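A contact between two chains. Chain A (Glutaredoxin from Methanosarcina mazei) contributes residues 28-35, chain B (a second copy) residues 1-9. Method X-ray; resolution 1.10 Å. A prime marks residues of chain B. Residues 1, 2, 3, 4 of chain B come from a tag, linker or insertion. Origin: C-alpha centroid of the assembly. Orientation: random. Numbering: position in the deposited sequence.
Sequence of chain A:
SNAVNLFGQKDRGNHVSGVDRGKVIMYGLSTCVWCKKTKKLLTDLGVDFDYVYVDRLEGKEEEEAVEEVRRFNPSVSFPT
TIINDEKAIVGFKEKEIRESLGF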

ATOM      1  N   GLY A  28     -10.232   6.142   1.987  1.00  9.40           N
ATOM      2  CA  GLY A  28     -10.275   5.006   2.876  1.00  9.48           C
ATOM      3  C   GLY A  28      -9.707   3.731   2.230  1.00  9.34           C
ATOM      4  O   GLY A  28      -9.171   3.790   1.116  1.00  9.97           O
ATOM      5  N   LEU A  29      -9.876   2.630   2.903  1.00 10.14           N
ATOM      6  CA  LEU A  29      -9.571   1.305   2.367  1.00 10.66           C
ATOM      7  C   LEU A  29     -10.865   0.491   2.390  1.00 10.85           C
ATOM      8  O   LEU A  29     -11.681   0.671   3.290  1.00 12.07           O
ATOM      9  CB  LEU A  29      -8.515   0.601   3.238  1.00 11.28           C
ATOM     10  CG  LEU A  29      -7.193   1.316   3.431  1.00 11.82           C
ATOM     11  CD1 LEU A  29      -6.246   0.614   4.372  1.00 17.22           C
ATOM     12  CD2 LEU A  29      -6.486   1.692   2.134  1.00 12.75           C
ATOM     13  N   SER A  30     -11.030  -0.422   1.456  1.00 11.27           N
ATOM     14  CA  SER A  30     -12.186  -1.222   1.376  1.00 12.97           C
ATOM     15  C   SER A  30     -12.439  -2.146   2.585  1.00 13.47           C
ATOM     16  O   SER A  30     -13.525  -2.520   2.893  1.00 17.93           O
ATOM     17  CB  SER A  30     -12.246  -1.950   0.065  1.00 15.57           C
ATOM     18  OG  SER A  30     -11.248  -2.982   0.055  1.00 16.70           O
ATOM     19  N   THR A  31     -11.340  -2.517   3.213  1.00 14.31           N
ATOM     20  CA  THR A  31     -11.251  -3.311   4.444  1.00 17.04           C
ATOM     21  C   THR A  31     -10.803  -2.384   5.542  1.00 18.57           C
ATOM     22  O   THR A  31      -9.642  -2.103   5.613  1.00 21.55           O
ATOM     23  CB  THR A  31     -10.126  -4.316   4.297  1.00 18.71           C
ATOM     24  OG1 THR A  31      -8.977  -3.443   4.103  1.00 26.23           O
ATOM     25  CG2 THR A  31     -10.421  -5.190   3.167  1.00 25.34           C
ATOM     26  N   CYS A  32     -11.640  -1.612   6.154  1.00 16.84           N
ATOM     27  CA  CYS A  32     -11.240  -0.671   7.185  1.00 14.34           C
ATOM     28  C   CYS A  32     -12.553  -0.311   7.919  1.00 13.98           C
ATOM     29  O   CYS A  32     -13.391   0.430   7.440  1.00 13.48           O
ATOM     30  CB  CYS A  32     -10.610   0.573   6.596  1.00 16.80           C
ATOM     31  SG  CYS A  32     -10.392   2.028   7.568  1.00 18.28           S
ATOM     32  N   VAL A  33     -12.708  -0.875   9.097  1.00 13.47           N
ATOM     33  CA  VAL A  33     -13.914  -0.662   9.942  1.00 15.05           C
ATOM     34  C   VAL A  33     -14.143   0.774  10.252  1.00 12.39           C
ATOM     35  O   VAL A  33     -15.288   1.224  10.248  1.00 14.34           O
ATOM     36  CB  VAL A  33     -13.727  -1.515  11.256  1.00 17.43           C
ATOM     37  CG1 VAL A  33     -14.644  -1.098  12.326  1.00 23.22           C
ATOM     38  CG2 VAL A  33     -13.832  -3.006  10.957  1.00 22.86           C
ATOM     39  N   TRP A  34     -13.111   1.528  10.543  1.00 12.22           N
ATOM     40  CA  TRP A  34     -13.288   2.910  10.861  1.00 12.86           C
ATOM     41  C   TRP A  34     -13.611   3.778   9.673  1.00 10.71           C
ATOM     42  O   TRP A  34     -14.264   4.813   9.803  1.00 11.55           O
ATOM     43  CB  TRP A  34     -12.167   3.427  11.702  1.00 13.92           C
ATOM     44  CG  TRP A  34     -12.042   2.738  13.020  1.00 14.96           C
ATOM     45  CD1 TRP A  34     -11.135   1.799  13.365  1.00 18.04           C
ATOM     46  CD2 TRP A  34     -12.834   3.029  14.176  1.00 16.48           C
ATOM     47  NE1 TRP A  34     -11.311   1.456  14.681  1.00 20.46           N
ATOM     48  CE2 TRP A  34     -12.365   2.172  15.181  1.00 17.30           C
ATOM     49  CE3 TRP A  34     -13.943   3.853  14.435  1.00 16.78           C
ATOM     50  CZ2 TRP A  34     -12.905   2.179  16.443  1.00 23.83           C
ATOM     51  CZ3 TRP A  34     -14.440   3.877  15.721  1.00 20.89           C
ATOM     52  CH2 TRP A  34     -13.928   3.059  16.696  1.00 22.53           C
ATOM     53  N   CYS A  35     -13.133   3.356   8.502  1.00 11.68           N
ATOM     54  CA  CYS A  35     -13.508   4.009   7.263  1.00 10.25           C
ATOM     55  C   CYS A  35     -14.979   3.809   7.048  1.00 10.50           C
ATOM     56  O   CYS A  35     -15.715   4.753   6.690  1.00 11.60           O
ATOM     57  CB  CYS A  35     -12.740   3.498   6.091  1.00 10.94           C
ATOM     58  SG  CYS A  35     -10.967   3.717   6.128  1.00 12.83           S
TER
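Chain B 1-9: SNAVNLFGQ

How does the second chain lie across the first? Its N-terminal segment, whose first four residues come from a tag, is extended from Ala3′ to Asn5′ and then folds into a type I turn from Asn5′ to Gly8′. From Asn2′ to Leu6′ the chain runs nearly antiparallel to the stretch from Leu29 to Trp34. The CA atoms pair Trp34 with Asn2′ at 6.9 Å, Cys32 with Gly8′ at 7.2 Å and Leu29 with Leu6′ at 7.7 Å. No hydrogen bond links the two stretches, so packing carries the contact.

What does Trp34 do at the tag end? With chi1 at -61° (m) and chi2 at 103°, its indole offers a face to Asn2′. The CB of Asn2′ lies 3.6 Å from the centroid of the five-membered ring of Trp34, only 7° off the normal, a CH-pi contact. The backbone follows closely, with Asn2′ O 3.5 Å from Trp34 CD1.

Where does Val4′ rest? Its CB points toward chain A, and the m rotamer places Val4′ CG2 3.9 Å from Leu29 CD1 and 4.2 Å from Cys32 SG. Cys32 SG is bonded to Cys35 SG at 2.3 Å, so the valine methyl packs beside a disulfide.

Why does Leu29 reach the turn? Its m,t conformation extends Leu29 CD1 to 3.4 Å from Asn5′ O and 3.8 Å from Leu6′ O, setting a methyl against backbone carbonyls. Leu6′ points its CB away, although the end of its side chain comes nearer, and its chi1 of -106° lies between wells.

What holds the turn in shape? Gly8′ N donates to Asn5′ O at 2.9 Å, and Gly8′ takes a positive phi of 83°, which favours glycine. Asn5′, with its CB directed away from chain A, turns inward on its own chain: its OD1 accepts from Gln9′ N at 2.9 Å and, weakly, from Phe7′ N at 2.9 Å.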

ATOM      1  N   SER B   1      -4.425   7.218  17.025  1.00 25.75           N
ATOM      2  CA  SER B   1      -5.712   7.473  16.293  1.00 23.83           C
ATOM      3  C   SER B   1      -6.305   6.110  16.025  1.00 22.00           C
ATOM      4  O   SER B   1      -5.563   5.178  16.072  1.00 24.74           O
ATOM      5  CB  SER B   1      -5.269   8.038  14.924  1.00 27.80           C
ATOM      6  OG  SER B   1      -6.338   8.125  14.034  1.00 31.19           O
ATOM      7  N   ASN B   2      -7.558   5.968  15.603  1.00 17.59           N
ATOM      8  CA  ASN B   2      -8.070   4.697  15.053  1.00 14.14           C
ATOM      9  C   ASN B   2      -7.763   4.503  13.566  1.00 14.42           C
ATOM     10  O   ASN B   2      -8.132   3.499  12.970  1.00 14.21           O
ATOM     11  CB  ASN B   2      -9.506   4.499  15.383  1.00 15.59           C
ATOM     12  CG  ASN B   2     -10.400   5.699  14.962  1.00 16.56           C
ATOM     13  OD1 ASN B   2     -11.286   6.135  15.674  1.00 19.80           O
ATOM     14  ND2 ASN B   2     -10.237   6.099  13.748  1.00 15.48           N
ATOM     15  N   ALA B   3      -6.986   5.411  12.975  1.00 13.15           N
ATOM     16  CA  ALA B   3      -6.637   5.284  11.580  1.00 12.06           C
ATOM     17  C   ALA B   3      -5.673   4.076  11.426  1.00 12.32           C
ATOM     18  O   ALA B   3      -4.892   3.740  12.326  1.00 14.14           O
ATOM     19  CB  ALA B   3      -5.994   6.579  11.107  1.00 13.39           C
ATOM     20  N   VAL B   4      -5.697   3.462  10.248  1.00 10.34           N
ATOM     21  CA  VAL B   4      -4.767   2.396   9.850  1.00 10.16           C
ATOM     22  C   VAL B   4      -3.909   2.825   8.706  1.00 10.24           C
ATOM     23  O   VAL B   4      -4.261   3.734   7.948  1.00 11.72           O
ATOM     24  CB  VAL B   4      -5.550   1.118   9.502  1.00 11.21           C
ATOM     25  CG1 VAL B   4      -6.370   0.556  10.683  1.00 12.74           C
ATOM     26  CG2 VAL B   4      -6.364   1.231   8.223  1.00 13.01           C
ATOM     27  N   ASN B   5      -2.741   2.167   8.521  1.00 10.63           N
ATOM     28  CA  ASN B   5      -1.881   2.492   7.443  1.00 10.34           C
ATOM     29  C   ASN B   5      -2.357   1.874   6.171  1.00 10.66           C
ATOM     30  O   ASN B   5      -3.375   1.204   6.136  1.00 11.01           O
ATOM     31  CB  ASN B   5      -0.416   2.223   7.811  1.00 12.08           C
ATOM     32  CG  ASN B   5      -0.045   0.776   7.866  1.00 11.26           C
ATOM     33  OD1 ASN B   5      -0.824  -0.077   7.467  1.00 12.42           O
ATOM     34  ND2 ASN B   5       1.218   0.518   8.192  1.00 13.42           N
ATOM     35  N   LEU B   6      -1.601   2.088   5.088  1.00 11.62           N
ATOM     36  CA  LEU B   6      -1.962   1.553   3.806  1.00 13.34           C
ATOM     37  C   LEU B   6      -2.168   0.042   3.796  1.00 13.45           C
ATOM     38  O   LEU B   6      -2.912  -0.501   2.965  1.00 16.27           O
ATOM     39  CB  LEU B   6      -0.939   1.840   2.755  1.00 17.17           C
ATOM     40  CG  LEU B   6      -0.999   2.760   1.712  1.00 20.14           C
ATOM     41  CD1 LEU B   6       0.105   2.666   0.828  1.00 21.77           C
ATOM     42  CD2 LEU B   6      -2.285   2.905   0.932  1.00 16.97           C
ATOM     43  N   PHE B   7      -1.415  -0.596   4.680  1.00 13.14           N
ATOM     44  CA  PHE B   7      -1.354  -1.998   4.773  1.00 14.13           C
ATOM     45  C   PHE B   7      -2.254  -2.561   5.841  1.00 14.48           C
ATOM     46  O   PHE B   7      -2.205  -3.761   6.153  1.00 17.74           O
ATOM     47  CB  PHE B   7       0.132  -2.463   5.013  1.00 14.12           C
ATOM     48  CG  PHE B   7       1.091  -1.827   4.039  1.00 15.16           C
ATOM     49  CD1 PHE B   7       1.141  -2.350   2.723  1.00 15.36           C
ATOM     50  CD2 PHE B   7       1.782  -0.747   4.368  1.00 15.48           C
ATOM     51  CE1 PHE B   7       1.883  -1.739   1.799  1.00 17.50           C
ATOM     52  CE2 PHE B   7       2.537  -0.134   3.420  1.00 16.29           C
ATOM     53  CZ  PHE B   7       2.593  -0.653   2.144  1.00 15.37           C
ATOM     54  N   GLY B   8      -3.146  -1.702   6.367  1.00 13.18           N
ATOM     55  CA  GLY B   8      -4.145  -2.103   7.298  1.00 13.90           C
ATOM     56  C   GLY B   8      -3.728  -2.197   8.749  1.00 13.32           C
ATOM     57  O   GLY B   8      -4.540  -2.620   9.586  1.00 16.60           O
ATOM     58  N   GLN B   9      -2.515  -1.831   9.073  1.00 13.76           N
ATOM     59  CA  GLN B   9      -2.036  -1.901  10.438  1.00 13.88           C
ATOM     60  C   GLN B   9      -2.533  -0.721  11.281  1.00 13.46           C
ATOM     61  O   GLN B   9      -2.538   0.401  10.837  1.00 12.77           O
ATOM     62  CB  GLN B   9      -0.508  -1.943  10.420  1.00 16.47           C
ATOM     63  CG  GLN B   9       0.096  -3.177   9.812  1.00 21.50           C
ATOM     64  CD  GLN B   9       0.440  -4.328  10.851  1.00 29.80           C
ATOM     65  OE1 GLN B   9       0.273  -4.175  12.075  1.00 34.00           O
ATOM     66  NE2 GLN B   9       0.940  -5.455  10.350  1.00 38.74           N
TER